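Local coordinates for DsbA family protein (PDB 7JVE) that acts as a trimeric thioredoxin-like enzyme of the DsbA family with both thiol oxidase and disulfide isomerase activities, at residues 72-77 with 117-122; 68-73 with 85-90. All blocks are in the same frame, centred on the assembly; numbering follows the deposited sequence.

Contact 1 of 2, residues 72-77 with 117-122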
ATOM      1  N   SER A  72      -6.028  38.651   0.984  1.00 29.68           N
ATOM      2  CA  SER A  72      -6.699  39.024   2.221  1.00 32.88           C
ATOM      3  C   SER A  72      -8.179  38.643   2.220  1.00 30.88           C
ATOM      4  O   SER A  72      -8.869  38.950   3.195  1.00 30.33           O
ATOM      5  CB  SER A  72      -6.568  40.528   2.466  1.00 35.92           C
ATOM      6  OG  SER A  72      -7.025  41.229   1.330  1.00 37.59           O
ATOM      7  N   SER A  73      -8.684  38.020   1.151  1.00 28.92           N
ATOM      8  CA  SER A  73     -10.051  37.526   1.134  1.00 28.78           C
ATOM      9  C   SER A  73     -10.206  36.193   1.862  1.00 27.73           C
ATOM     10  O   SER A  73     -11.336  35.807   2.179  1.00 26.40           O
ATOM     11  CB  SER A  73     -10.541  37.395  -0.309  1.00 27.95           C
ATOM     12  OG  SER A  73     -10.801  38.670  -0.876  1.00 38.08           O
ATOM     13  N   SER A  74      -9.114  35.507   2.161  1.00 24.91           N
ATOM     14  CA  SER A  74      -9.161  34.207   2.826  1.00 23.34           C
ATOM     15  C   SER A  74      -9.084  34.391   4.333  1.00 24.58           C
ATOM     16  O   SER A  74      -8.362  35.267   4.818  1.00 26.36           O
ATOM     17  CB  SER A  74      -8.009  33.323   2.367  1.00 21.12           C
ATOM     18  OG  SER A  74      -8.094  33.097   0.968  1.00 23.00           O
ATOM     19  N   PRO A  75      -9.816  33.617   5.111  1.00 24.26           N
ATOM     20  CA  PRO A  75      -9.684  33.742   6.567  1.00 26.78           C
ATOM     21  C   PRO A  75      -8.240  33.483   6.973  1.00 24.20           C
ATOM     22  O   PRO A  75      -7.571  32.599   6.432  1.00 24.57           O
ATOM     23  CB  PRO A  75     -10.636  32.669   7.120  1.00 22.96           C
ATOM     24  CG  PRO A  75     -11.511  32.278   5.967  1.00 25.45           C
ATOM     25  CD  PRO A  75     -10.754  32.563   4.697  1.00 22.28           C
ATOM     26  N   SER A  76      -7.760  34.257   7.941  1.00 24.62           N
ATOM     27  CA  SER A  76      -6.429  34.023   8.489  1.00 25.82           C
ATOM     28  C   SER A  76      -6.404  34.407   9.958  1.00 25.70           C
ATOM     29  O   SER A  76      -7.316  35.060  10.467  1.00 24.95           O
ATOM     30  CB  SER A  76      -5.356  34.799   7.722  1.00 26.43           C
ATOM     31  OG  SER A  76      -5.522  36.196   7.885  1.00 28.24           O
ATOM     32  N   VAL A  77      -5.367  33.932  10.645  1.00 25.68           N
ATOM     33  CA  VAL A  77      -4.978  34.426  11.954  1.00 25.90           C
ATOM     34  C   VAL A  77      -3.507  34.795  11.872  1.00 28.79           C
ATOM     35  O   VAL A  77      -2.798  34.396  10.949  1.00 25.56           O
ATOM     36  CB  VAL A  77      -5.213  33.400  13.076  1.00 28.69           C
ATOM     37  CG1 VAL A  77      -6.718  33.094  13.224  1.00 22.25           C
ATOM     38  CG2 VAL A  77      -4.371  32.124  12.824  1.00 24.56           C
ATOM     39  N   ILE A 117      -3.186  31.145   6.803  1.00 24.36           N
ATOM     40  CA  ILE A 117      -4.241  31.400   5.839  1.00 23.83           C
ATOM     41  C   ILE A 117      -4.947  30.084   5.552  1.00 22.31           C
ATOM     42  O   ILE A 117      -4.299  29.053   5.352  1.00 23.49           O
ATOM     43  CB  ILE A 117      -3.658  32.022   4.553  1.00 22.22           C
ATOM     44  CG1 ILE A 117      -2.814  33.259   4.909  1.00 24.73           C
ATOM     45  CG2 ILE A 117      -4.762  32.352   3.572  1.00 20.32           C
ATOM     46  CD1 ILE A 117      -2.265  34.024   3.707  1.00 25.36           C
ATOM     47  N   PHE A 118      -6.273  30.120   5.526  1.00 21.63           N
ATOM     48  CA  PHE A 118      -7.105  28.925   5.420  1.00 22.05           C
ATOM     49  C   PHE A 118      -7.746  28.854   4.036  1.00 23.00           C
ATOM     50  O   PHE A 118      -8.544  29.725   3.668  1.00 21.75           O
ATOM     51  CB  PHE A 118      -8.178  28.937   6.513  1.00 19.97           C
ATOM     52  CG  PHE A 118      -7.614  28.781   7.915  1.00 21.97           C
ATOM     53  CD1 PHE A 118      -7.073  29.869   8.582  1.00 23.39           C
ATOM     54  CD2 PHE A 118      -7.611  27.536   8.551  1.00 22.22           C
ATOM     55  CE1 PHE A 118      -6.541  29.730   9.877  1.00 26.32           C
ATOM     56  CE2 PHE A 118      -7.089  27.382   9.839  1.00 21.45           C
ATOM     57  CZ  PHE A 118      -6.544  28.481  10.501  1.00 27.04           C
ATOM     58  N   LYS A 119      -7.411  27.825   3.275  1.00 18.76           N
ATOM     59  CA  LYS A 119      -7.977  27.642   1.933  1.00 20.93           C
ATOM     60  C   LYS A 119      -8.863  26.395   1.939  1.00 20.21           C
ATOM     61  O   LYS A 119      -8.392  25.288   1.692  1.00 19.97           O
ATOM     62  CB  LYS A 119      -6.866  27.513   0.872  1.00 20.01           C
ATOM     63  CG  LYS A 119      -5.895  28.658   0.861  1.00 18.69           C
ATOM     64  CD  LYS A 119      -6.570  29.920   0.322  1.00 18.90           C
ATOM     65  CE  LYS A 119      -5.552  30.898  -0.215  1.00 19.88           C
ATOM     66  NZ  LYS A 119      -6.192  32.091  -0.826  1.00 20.10           N
ATOM     67  N   GLU A 120     -10.154  26.587   2.205  1.00 24.10           N
ATOM     68  CA  GLU A 120     -11.114  25.489   2.181  1.00 20.19           C
ATOM     69  C   GLU A 120     -11.408  25.082   0.742  1.00 21.51           C
ATOM     70  O   GLU A 120     -11.677  25.946  -0.100  1.00 21.22           O
ATOM     71  CB  GLU A 120     -12.409  25.914   2.869  1.00 20.42           C
ATOM     72  CG  GLU A 120     -12.267  26.142   4.348  1.00 22.01           C
ATOM     73  CD  GLU A 120     -13.478  26.819   4.965  1.00 24.52           C
ATOM     74  OE1 GLU A 120     -14.601  26.369   4.700  1.00 22.83           O
ATOM     75  OE2 GLU A 120     -13.303  27.782   5.745  1.00 29.65           O
ATOM     76  N   PHE A 121     -11.372  23.774   0.464  1.00 20.91           N
ATOM     77  CA  PHE A 121     -11.665  23.259  -0.865  1.00 23.12           C
ATOM     78  C   PHE A 121     -12.184  21.829  -0.754  1.00 23.46           C
ATOM     79  O   PHE A 121     -12.014  21.177   0.285  1.00 22.22           O
ATOM     80  CB  PHE A 121     -10.427  23.339  -1.785  1.00 20.02           C
ATOM     81  CG  PHE A 121      -9.419  22.206  -1.597  1.00 21.62           C
ATOM     82  CD1 PHE A 121      -8.768  22.026  -0.389  1.00 22.33           C
ATOM     83  CD2 PHE A 121      -9.094  21.358  -2.652  1.00 26.63           C
ATOM     84  CE1 PHE A 121      -7.820  20.989  -0.211  1.00 22.13           C
ATOM     85  CE2 PHE A 121      -8.152  20.326  -2.489  1.00 27.78           C
ATOM     86  CZ  PHE A 121      -7.517  20.139  -1.256  1.00 23.29           C
ATOM     87  N   PRO A 122     -12.834  21.305  -1.814  1.00 23.16           N
ATOM     88  CA  PRO A 122     -13.395  19.948  -1.764  1.00 22.04           C
ATOM     89  C   PRO A 122     -12.551  18.929  -2.515  1.00 22.04           C
ATOM     90  O   PRO A 122     -12.294  19.119  -3.710  1.00 23.71           O
ATOM     91  CB  PRO A 122     -14.748  20.121  -2.458  1.00 23.31           C
ATOM     92  CG  PRO A 122     -14.537  21.328  -3.385  1.00 23.67           C
ATOM     93  CD  PRO A 122     -13.223  21.989  -3.053  1.00 20.22           C
TER

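Contact 2 of 2, residues 68-73 with 85-90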
ATOM      1  N   GLU A  68      -2.606  35.318  -5.020  1.00 29.51           N
ATOM      2  CA  GLU A  68      -3.777  34.520  -4.702  1.00 25.48           C
ATOM      3  C   GLU A  68      -3.571  33.759  -3.398  1.00 28.61           C
ATOM      4  O   GLU A  68      -4.477  33.698  -2.559  1.00 30.75           O
ATOM      5  CB  GLU A  68      -4.067  33.556  -5.857  1.00 28.72           C
ATOM      6  CG  GLU A  68      -4.466  34.281  -7.136  1.00 35.08           C
ATOM      7  CD  GLU A  68      -3.278  34.564  -8.079  1.00 39.87           C
ATOM      8  OE1 GLU A  68      -3.411  34.301  -9.296  1.00 49.54           O
ATOM      9  OE2 GLU A  68      -2.196  34.999  -7.620  1.00 34.66           O
ATOM     10  N   LEU A  69      -2.386  33.165  -3.214  1.00 23.39           N
ATOM     11  CA  LEU A  69      -2.105  32.416  -1.993  1.00 23.33           C
ATOM     12  C   LEU A  69      -2.261  33.290  -0.753  1.00 25.27           C
ATOM     13  O   LEU A  69      -2.723  32.822   0.292  1.00 24.46           O
ATOM     14  CB  LEU A  69      -0.696  31.831  -2.051  1.00 23.31           C
ATOM     15  CG  LEU A  69      -0.470  30.638  -2.987  1.00 27.69           C
ATOM     16  CD1 LEU A  69       1.016  30.395  -3.183  1.00 24.97           C
ATOM     17  CD2 LEU A  69      -1.149  29.389  -2.461  1.00 20.42           C
ATOM     18  N   LEU A  70      -1.865  34.561  -0.844  1.00 24.92           N
ATOM     19  CA  LEU A  70      -1.840  35.453   0.305  1.00 27.02           C
ATOM     20  C   LEU A  70      -3.017  36.417   0.326  1.00 28.47           C
ATOM     21  O   LEU A  70      -3.026  37.345   1.141  1.00 25.80           O
ATOM     22  CB  LEU A  70      -0.528  36.233   0.347  1.00 27.57           C
ATOM     23  CG  LEU A  70       0.727  35.392   0.159  1.00 30.29           C
ATOM     24  CD1 LEU A  70       1.952  36.266   0.238  1.00 32.57           C
ATOM     25  CD2 LEU A  70       0.766  34.288   1.174  1.00 25.83           C
ATOM     26  N   SER A  71      -4.005  36.201  -0.545  1.00 28.80           N
ATOM     27  CA  SER A  71      -5.203  37.031  -0.621  1.00 30.63           C
ATOM     28  C   SER A  71      -5.737  37.371   0.766  1.00 28.07           C
ATOM     29  O   SER A  71      -5.865  36.499   1.626  1.00 26.29           O
ATOM     30  CB  SER A  71      -6.281  36.294  -1.425  1.00 28.18           C
ATOM     31  OG  SER A  71      -7.509  36.995  -1.352  1.00 34.10           O
ATOM     32  N   SER A  72      -6.028  38.651   0.984  1.00 29.68           N
ATOM     33  CA  SER A  72      -6.699  39.024   2.221  1.00 32.88           C
ATOM     34  C   SER A  72      -8.179  38.643   2.220  1.00 30.88           C
ATOM     35  O   SER A  72      -8.869  38.950   3.195  1.00 30.33           O
ATOM     36  CB  SER A  72      -6.568  40.528   2.466  1.00 35.92           C
ATOM     37  OG  SER A  72      -7.025  41.229   1.330  1.00 37.59           O
ATOM     38  N   SER A  73      -8.684  38.020   1.151  1.00 28.92           N
ATOM     39  CA  SER A  73     -10.051  37.526   1.134  1.00 28.78           C
ATOM     40  C   SER A  73     -10.206  36.193   1.862  1.00 27.73           C
ATOM     41  O   SER A  73     -11.336  35.807   2.179  1.00 26.40           O
ATOM     42  CB  SER A  73     -10.541  37.395  -0.309  1.00 27.95           C
ATOM     43  OG  SER A  73     -10.801  38.670  -0.876  1.00 38.08           O
ATOM     44  N   ALA A  85       4.094  33.431   5.974  1.00 28.59           N
ATOM     45  CA  ALA A  85       2.748  32.893   5.896  1.00 27.18           C
ATOM     46  C   ALA A  85       2.782  31.381   5.695  1.00 26.67           C
ATOM     47  O   ALA A  85       3.684  30.823   5.058  1.00 24.57           O
ATOM     48  CB  ALA A  85       1.945  33.547   4.768  1.00 26.11           C
ATOM     49  N   VAL A  86       1.770  30.729   6.255  1.00 29.26           N
ATOM     50  CA  VAL A  86       1.519  29.306   6.087  1.00 24.91           C
ATOM     51  C   VAL A  86       0.128  29.214   5.498  1.00 22.44           C
ATOM     52  O   VAL A  86      -0.848  29.584   6.157  1.00 25.47           O
ATOM     53  CB  VAL A  86       1.611  28.544   7.416  1.00 25.94           C
ATOM     54  CG1 VAL A  86       1.234  27.068   7.225  1.00 20.16           C
ATOM     55  CG2 VAL A  86       2.991  28.701   8.011  1.00 22.27           C
ATOM     56  N   VAL A  87       0.032  28.763   4.252  1.00 23.02           N
ATOM     57  CA  VAL A  87      -1.230  28.670   3.532  1.00 22.60           C
ATOM     58  C   VAL A  87      -1.666  27.214   3.558  1.00 23.49           C
ATOM     59  O   VAL A  87      -0.897  26.328   3.168  1.00 21.80           O
ATOM     60  CB  VAL A  87      -1.078  29.183   2.087  1.00 23.47           C
ATOM     61  CG1 VAL A  87      -2.422  29.198   1.373  1.00 21.40           C
ATOM     62  CG2 VAL A  87      -0.458  30.559   2.078  1.00 21.56           C
ATOM     63  N   MET A  88      -2.884  26.945   4.033  1.00 24.75           N
ATOM     64  CA  MET A  88      -3.314  25.568   4.253  1.00 21.33           C
ATOM     65  C   MET A  88      -4.525  25.236   3.392  1.00 22.47           C
ATOM     66  O   MET A  88      -5.603  25.819   3.567  1.00 22.53           O
ATOM     67  CB  MET A  88      -3.606  25.296   5.732  1.00 22.60           C
ATOM     68  CG  MET A  88      -2.453  25.641   6.675  1.00 23.61           C
ATOM     69  SD  MET A  88      -2.885  25.911   8.418  1.00 33.70           S
ATOM     70  CE  MET A  88      -3.994  27.324   8.339  1.00 28.28           C
ATOM     71  N   PHE A  89      -4.326  24.300   2.460  1.00 21.42           N
ATOM     72  CA  PHE A  89      -5.390  23.700   1.669  1.00 20.61           C
ATOM     73  C   PHE A  89      -5.906  22.456   2.393  1.00 22.99           C
ATOM     74  O   PHE A  89      -5.148  21.512   2.648  1.00 20.53           O
ATOM     75  CB  PHE A  89      -4.872  23.349   0.278  1.00 21.36           C
ATOM     76  CG  PHE A  89      -4.512  24.553  -0.546  1.00 20.93           C
ATOM     77  CD1 PHE A  89      -3.338  25.252  -0.297  1.00 17.37           C
ATOM     78  CD2 PHE A  89      -5.386  25.017  -1.541  1.00 19.20           C
ATOM     79  CE1 PHE A  89      -2.998  26.366  -1.065  1.00 21.31           C
ATOM     80  CE2 PHE A  89      -5.069  26.126  -2.309  1.00 19.12           C
ATOM     81  CZ  PHE A  89      -3.865  26.814  -2.079  1.00 18.62           C
ATOM     82  N   PHE A  90      -7.191  22.460   2.726  1.00 19.60           N
ATOM     83  CA  PHE A  90      -7.770  21.391   3.512  1.00 22.25           C
ATOM     84  C   PHE A  90      -9.245  21.263   3.152  1.00 21.04           C
ATOM     85  O   PHE A  90      -9.881  22.214   2.679  1.00 20.63           O
ATOM     86  CB  PHE A  90      -7.623  21.650   5.016  1.00 20.54           C
ATOM     87  CG  PHE A  90      -8.410  22.832   5.477  1.00 25.54           C
ATOM     88  CD1 PHE A  90      -7.901  24.113   5.344  1.00 22.43           C
ATOM     89  CD2 PHE A  90      -9.701  22.673   5.964  1.00 23.94           C
ATOM     90  CE1 PHE A  90      -8.652  25.204   5.728  1.00 25.48           C
ATOM     91  CE2 PHE A  90     -10.443  23.758   6.361  1.00 21.88           C
ATOM     92  CZ  PHE A  90      -9.922  25.021   6.245  1.00 23.80           C
TER

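Contact 1 of 2, residues 72-77 with 117-122
Pro75 O takes the backbone bond that joins residues 72-77 to the strand of 117-122. It accepts the backbone N-H of Phe118, N to O 2.9 Å, with an angle of 158° at the hydrogen and the donor almost in line with the carbonyl bond. The same oxygen lies in the plane of the Phe118 ring at its edge, 3.5 Å from CD1 of Phe118, and also receives the CA-H of Ile117, so one carbonyl is met by a polar donor and two C-H groups. A second bond ties side chain to side chain: Lys119 NZ donates to Ser74 OG over 2.8 Å. The lysine leaves its backbone pointing away from 72-77 and folds back at chi2 (-71°), after which its extended outer half delivers the ammonium to the hydroxyl. Beside this bond, CG2 of Ile117, anti to its own backbone N, rests 3.6 Å from CB of Ser74. Farther along, CB of Ser76 sits across from CA of Ile117 at 4.0 Å, and CG2 of Val77 reaches the rim of the Phe118 ring.

In the next shell, the ammonium has a second partner in Glu68 O. Tyr150 and His154 set edge-to-face contacts with Phe118, and Trp142 of helix 128-145 touches Pro75. Ser76 and Ile117 form an antiparallel, non-hydrogen-bonded pair, through which the short strand 76-77 borders strand 115-120 at the margin of the thioredoxin-fold sheet.

Contact 2 of 2, residues 68-73 with 85-90
Glu68 O, close to the C-terminal end of helix 66-69, is gripped by two donors: the backbone N of Ser71, at 3.2 Å from that oxygen, and the ammonium of Lys119 on strand 115-120. A third polar link, local to the same segment, shapes the chain just beyond. Ser71 OG, anti to its backbone N (chi1 172°), accepts the N-H of Ser73 with N to OG 2.9 Å, an ST turn that bends the chain after the helix.

Against strand 85-90 the meeting is apolar. Val87 is central: both its methyls lie against Leu69 O, CG2 of Val87 at 3.7 Å from that oxygen, while CG1 of Val87 also meets Leu69 CD2. One methyl, Leu69 CD2, then goes on to the ring of Phe89, approaching it in plane at the CZ and CE1 edge, 3.8 Å from Phe89 CZ; the two side chains cross at roughly a right angle. In Leu70, the first residue to leave helical geometry, CD1 continues the chain (chi2 -179°) and the other branch, CD2, turns to the strand, resting 3.9 Å from Ala85 CB and 4.0 Å from Val87 CG2.

Leu207 of helix 199-210 touches both Leu69 and Phe89, and Phe213 meets the Phe89 ring edge to face, so the cluster continues past the two segments. Alternate residues Ala85, Val87 and Phe89 thus present one face of the strand to the helix end. The contact with 85-90 is therefore apolar and should depend on shape; the polar bonds lie to its side, Lys119 joining the helix end to the neighbouring strand and the Ser71 bonds shaping the chain beyond.

Along the chain, helix 66-69 ends in residues 68-73, and the first return is to strand 84-90, where contact 2 closes a short loop that includes strand 76-77. The chain next runs through the Cys94-Cys97 disulfide and helix 95-110 before 117-122 comes back to 72-77, closing the longer loop of contact 1. Since contact 1 starts within the first loop and ends beyond it, the two closures cross, sharing Ser72 and Ser73. Strands 84-90 and 115-120 are parallel neighbours, joined by probable hydrogen bonds of Met88 N with Ile117 O and of Met88 O with Lys119 N. Together the contacts bind helix end, edge strand and central strands of the thioredoxin fold.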